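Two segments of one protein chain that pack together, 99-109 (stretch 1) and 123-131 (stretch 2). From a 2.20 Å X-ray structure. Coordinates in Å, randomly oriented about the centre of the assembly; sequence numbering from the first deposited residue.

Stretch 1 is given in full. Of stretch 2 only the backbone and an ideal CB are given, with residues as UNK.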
# COMPACT_ATOMS: atom_id res chain seq x y z
N GLY A 99 12.55 6.06 7.71
CA GLY A 99 13.87 6.59 8.00
C GLY A 99 14.75 6.85 6.80
O GLY A 99 14.53 6.29 5.71
N ALA A 100 15.74 7.72 6.99
CA ALA A 100 16.73 8.01 5.97
C ALA A 100 18.14 7.85 6.53
O ALA A 100 18.43 8.24 7.65
CB ALA A 100 16.53 9.42 5.44
N TRP A 101 19.02 7.26 5.73
CA TRP A 101 20.42 7.10 6.10
C TRP A 101 21.28 7.66 4.98
O TRP A 101 21.02 7.44 3.80
CB TRP A 101 20.77 5.62 6.31
CG TRP A 101 20.37 5.04 7.65
CD1 TRP A 101 21.20 4.78 8.72
CD2 TRP A 101 19.05 4.65 8.07
NE1 TRP A 101 20.47 4.25 9.77
CE2 TRP A 101 19.15 4.16 9.39
CE3 TRP A 101 17.79 4.66 7.44
CZ2 TRP A 101 18.05 3.69 10.10
CZ3 TRP A 101 16.70 4.20 8.15
CH2 TRP A 101 16.84 3.72 9.46
N ILE A 102 22.33 8.36 5.36
CA ILE A 102 23.23 8.93 4.37
C ILE A 102 24.66 8.52 4.69
O ILE A 102 25.01 8.34 5.86
CB ILE A 102 23.08 10.47 4.37
CG1 ILE A 102 23.50 11.05 3.02
CG2 ILE A 102 23.85 11.10 5.54
CD1 ILE A 102 22.97 12.42 2.80
N ASP A 103 25.50 8.36 3.67
CA ASP A 103 26.89 8.04 3.97
C ASP A 103 27.48 9.13 4.85
O ASP A 103 27.31 10.32 4.58
CB ASP A 103 27.75 7.88 2.72
CG ASP A 103 29.12 7.36 3.07
OD1 ASP A 103 29.18 6.31 3.74
OD2 ASP A 103 30.14 8.01 2.72
N LYS A 104 28.21 8.71 5.89
CA LYS A 104 28.70 9.63 6.91
C LYS A 104 29.70 10.66 6.38
O LYS A 104 30.09 11.58 7.09
CB LYS A 104 29.30 8.86 8.09
CG LYS A 104 30.71 8.37 7.84
CD LYS A 104 31.29 7.72 9.10
CE LYS A 104 32.72 7.26 8.87
NZ LYS A 104 33.28 6.60 10.08
N SER A 105 30.13 10.50 5.12
CA SER A 105 30.89 11.54 4.45
C SER A 105 30.00 12.76 4.22
O SER A 105 30.44 13.81 3.74
CB SER A 105 31.46 11.03 3.12
OG SER A 105 30.44 10.82 2.16
N LEU A 106 28.72 12.62 4.57
CA LEU A 106 27.77 13.71 4.43
C LEU A 106 27.05 13.92 5.75
O LEU A 106 27.27 13.18 6.72
CB LEU A 106 26.76 13.40 3.33
CG LEU A 106 27.38 13.08 1.97
CD1 LEU A 106 26.42 12.31 1.08
CD2 LEU A 106 27.83 14.35 1.30
N SER A 107 26.21 14.94 5.79
CA SER A 107 25.42 15.26 6.96
C SER A 107 24.21 16.08 6.50
O SER A 107 24.32 16.90 5.60
CB SER A 107 26.26 16.03 7.98
OG SER A 107 27.21 16.86 7.35
N PHE A 108 23.06 15.82 7.11
CA PHE A 108 21.84 16.53 6.76
C PHE A 108 21.90 17.91 7.36
O PHE A 108 22.52 18.10 8.40
CB PHE A 108 20.61 15.80 7.31
CG PHE A 108 20.45 14.40 6.79
CD1 PHE A 108 20.06 14.17 5.48
CD2 PHE A 108 20.67 13.31 7.61
CE1 PHE A 108 19.91 12.87 4.99
CE2 PHE A 108 20.53 12.00 7.14
CZ PHE A 108 20.15 11.78 5.82
N LYS A 109 21.26 18.88 6.70
CA LYS A 109 21.06 20.18 7.30
C LYS A 109 20.23 19.95 8.54
O LYS A 109 19.19 19.30 8.47
CB LYS A 109 20.29 21.11 6.36
CG LYS A 109 21.12 21.71 5.26
CD LYS A 109 20.36 22.81 4.51
CE LYS A 109 21.21 23.39 3.38
NZ LYS A 109 20.58 24.57 2.73
N UNK A 123 13.12 9.12 11.12
CA UNK A 123 14.49 9.18 11.62
C UNK A 123 15.42 9.62 10.51
O UNK A 123 15.12 9.43 9.34
CB UNK A 123 14.93 7.83 12.18
N UNK A 124 16.55 10.20 10.87
CA UNK A 124 17.58 10.48 9.88
C UNK A 124 18.91 10.21 10.54
O UNK A 124 19.14 10.64 11.68
CB UNK A 124 17.50 11.91 9.35
N UNK A 125 19.78 9.49 9.85
CA UNK A 125 21.04 9.06 10.42
C UNK A 125 22.14 9.01 9.39
O UNK A 125 21.88 8.96 8.19
CB UNK A 125 20.88 7.69 11.08
N UNK A 126 23.38 9.03 9.86
CA UNK A 126 24.52 8.76 9.01
C UNK A 126 24.95 7.31 9.19
O UNK A 126 24.69 6.70 10.22
CB UNK A 126 25.67 9.72 9.32
N UNK A 127 25.60 6.77 8.18
CA UNK A 127 26.06 5.40 8.24
C UNK A 127 27.37 5.30 7.48
O UNK A 127 27.68 6.14 6.64
CB UNK A 127 25.01 4.44 7.67
N UNK A 128 28.14 4.26 7.79
CA UNK A 128 29.42 4.04 7.15
C UNK A 128 29.24 3.10 5.97
O UNK A 128 29.77 1.99 5.98
CB UNK A 128 30.44 3.48 8.14
N UNK A 129 28.48 3.51 4.96
CA UNK A 129 28.32 2.67 3.77
C UNK A 129 29.68 2.37 3.14
O UNK A 129 29.92 1.27 2.64
CB UNK A 129 27.40 3.35 2.75
N UNK A 130 30.56 3.36 3.17
CA UNK A 130 31.85 3.25 2.49
C UNK A 130 32.67 2.02 2.90
O UNK A 130 33.23 1.33 2.05
CB UNK A 130 32.67 4.51 2.76
N UNK A 131 32.72 1.74 4.20
CA UNK A 131 33.51 0.62 4.71
C UNK A 131 32.70 -0.47 5.42
O UNK A 131 33.20 -1.58 5.61
CB UNK A 131 34.57 1.16 5.68

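Strand 123-127 runs parallel to strand 99-103, so positions 123 to 126 alternate between the face that holds Trp 101 and the face that holds Ala 100 and Ile 102; at 127 the side chains diverge.

Position 123 pairs with Gly 99, and its carbonyl O accepts from Ala 100 N at 3.0 Å. Its CB lies on the side of the sheet that holds Trp 101, 4.5 Å from Gly 99 CA. Small or medium side chains would suit; Ala 123 adds only a methyl.

Position 124 turns to the other face, where something small, polar or apolar, could sit beside the Phe 108 ring. The residue is Ser 124 (chi1 p), which sets its CB 3.8 Å from Phe 108 CE2.

At position 125, N donates to Ala 100 O and O accepts from Ile 102 N. The CB hangs over the indole, so any side chain with a CH2 there could pack, its end free to be polar. Asn 125 does this, its CB 3.7 Å from Trp 101 NE1 in a CH-pi contact over the ring face.

Position 126 returns to the face of Ile 102. Its CB is 3.9 Å from Lys 104 CA, and the carbonyls of Lys 104 and Leu 106 lie ahead, inviting a flexible chain with a donor at its end. Gln 126 is long enough: its CG packs 3.9 Å from Ile 102 CG2, and its amide end reaches the carbonyl region of the turn 103-106.

Position 127 donates from N to Ile 102 O and accepts at O from Lys 104 N (2.7 Å). The CB points sideways, 4.0 Å from Trp 101 CD1 at the indole edge, which favours a small apolar group. Ala 127 fits.

Position 128 leaves the strand, and its CB is 4.4 Å from Lys 104 CD. An acid could answer the lysine, while Asp, Asn, Ser or Thr could cap a following helix. Asp 128 does both: OD2 forms a long salt bridge with Lys 104 NZ (3.9 Å), and OD1 accepts from the backbone N of position 131 (3.2 Å), a capping bond.

Position 129 points its CB toward stretch 1, 3.6 Å from Asp 103 OD1. A large apolar or aromatic side chain could reach past it to Trp 101 CB, though other kinds are possible. Phe 129 brings CZ to 4.0 Å from Trp 101 CB and its ring edge to Ile 102 C.

Position 130 also points toward stretch 1, near the Asp 103 carboxylate; polar or basic chains would suit. Gln 130 donates a weak backbone bond from N to Asp 103 OD1 (3.3 Å).

Position 131 meets nothing here, so many residues would serve; it is Ser 131.

Stretch 2 (123-131) ASNQADFQS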
# COMPACT_ATOMS: atom_id res chain seq x y z
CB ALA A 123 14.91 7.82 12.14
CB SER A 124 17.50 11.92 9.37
OG SER A 124 17.35 12.85 10.43
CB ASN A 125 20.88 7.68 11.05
CG ASN A 125 20.06 7.71 12.32
OD1 ASN A 125 20.57 8.04 13.39
ND2 ASN A 125 18.78 7.36 12.22
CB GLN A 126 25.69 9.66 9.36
CG GLN A 126 25.45 11.12 9.09
CD GLN A 126 26.49 11.97 9.75
OE1 GLN A 126 27.59 12.14 9.22
NE2 GLN A 126 26.17 12.49 10.93
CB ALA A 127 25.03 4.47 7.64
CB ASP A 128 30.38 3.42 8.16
CG ASP A 128 31.83 3.45 7.69
OD1 ASP A 128 32.08 3.85 6.53
OD2 ASP A 128 32.72 3.07 8.49
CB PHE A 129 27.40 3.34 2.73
CG PHE A 129 25.95 3.45 3.15
CD1 PHE A 129 25.38 4.69 3.42
CD2 PHE A 129 25.15 2.32 3.25
CE1 PHE A 129 24.04 4.80 3.80
CE2 PHE A 129 23.82 2.41 3.63
CZ PHE A 129 23.26 3.65 3.90
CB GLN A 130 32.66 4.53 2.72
CG GLN A 130 33.74 4.77 1.70
CD GLN A 130 33.77 6.21 1.22
OE1 GLN A 130 32.91 7.02 1.59
NE2 GLN A 130 34.75 6.53 0.38
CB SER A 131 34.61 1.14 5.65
OG SER A 131 35.55 1.95 4.95
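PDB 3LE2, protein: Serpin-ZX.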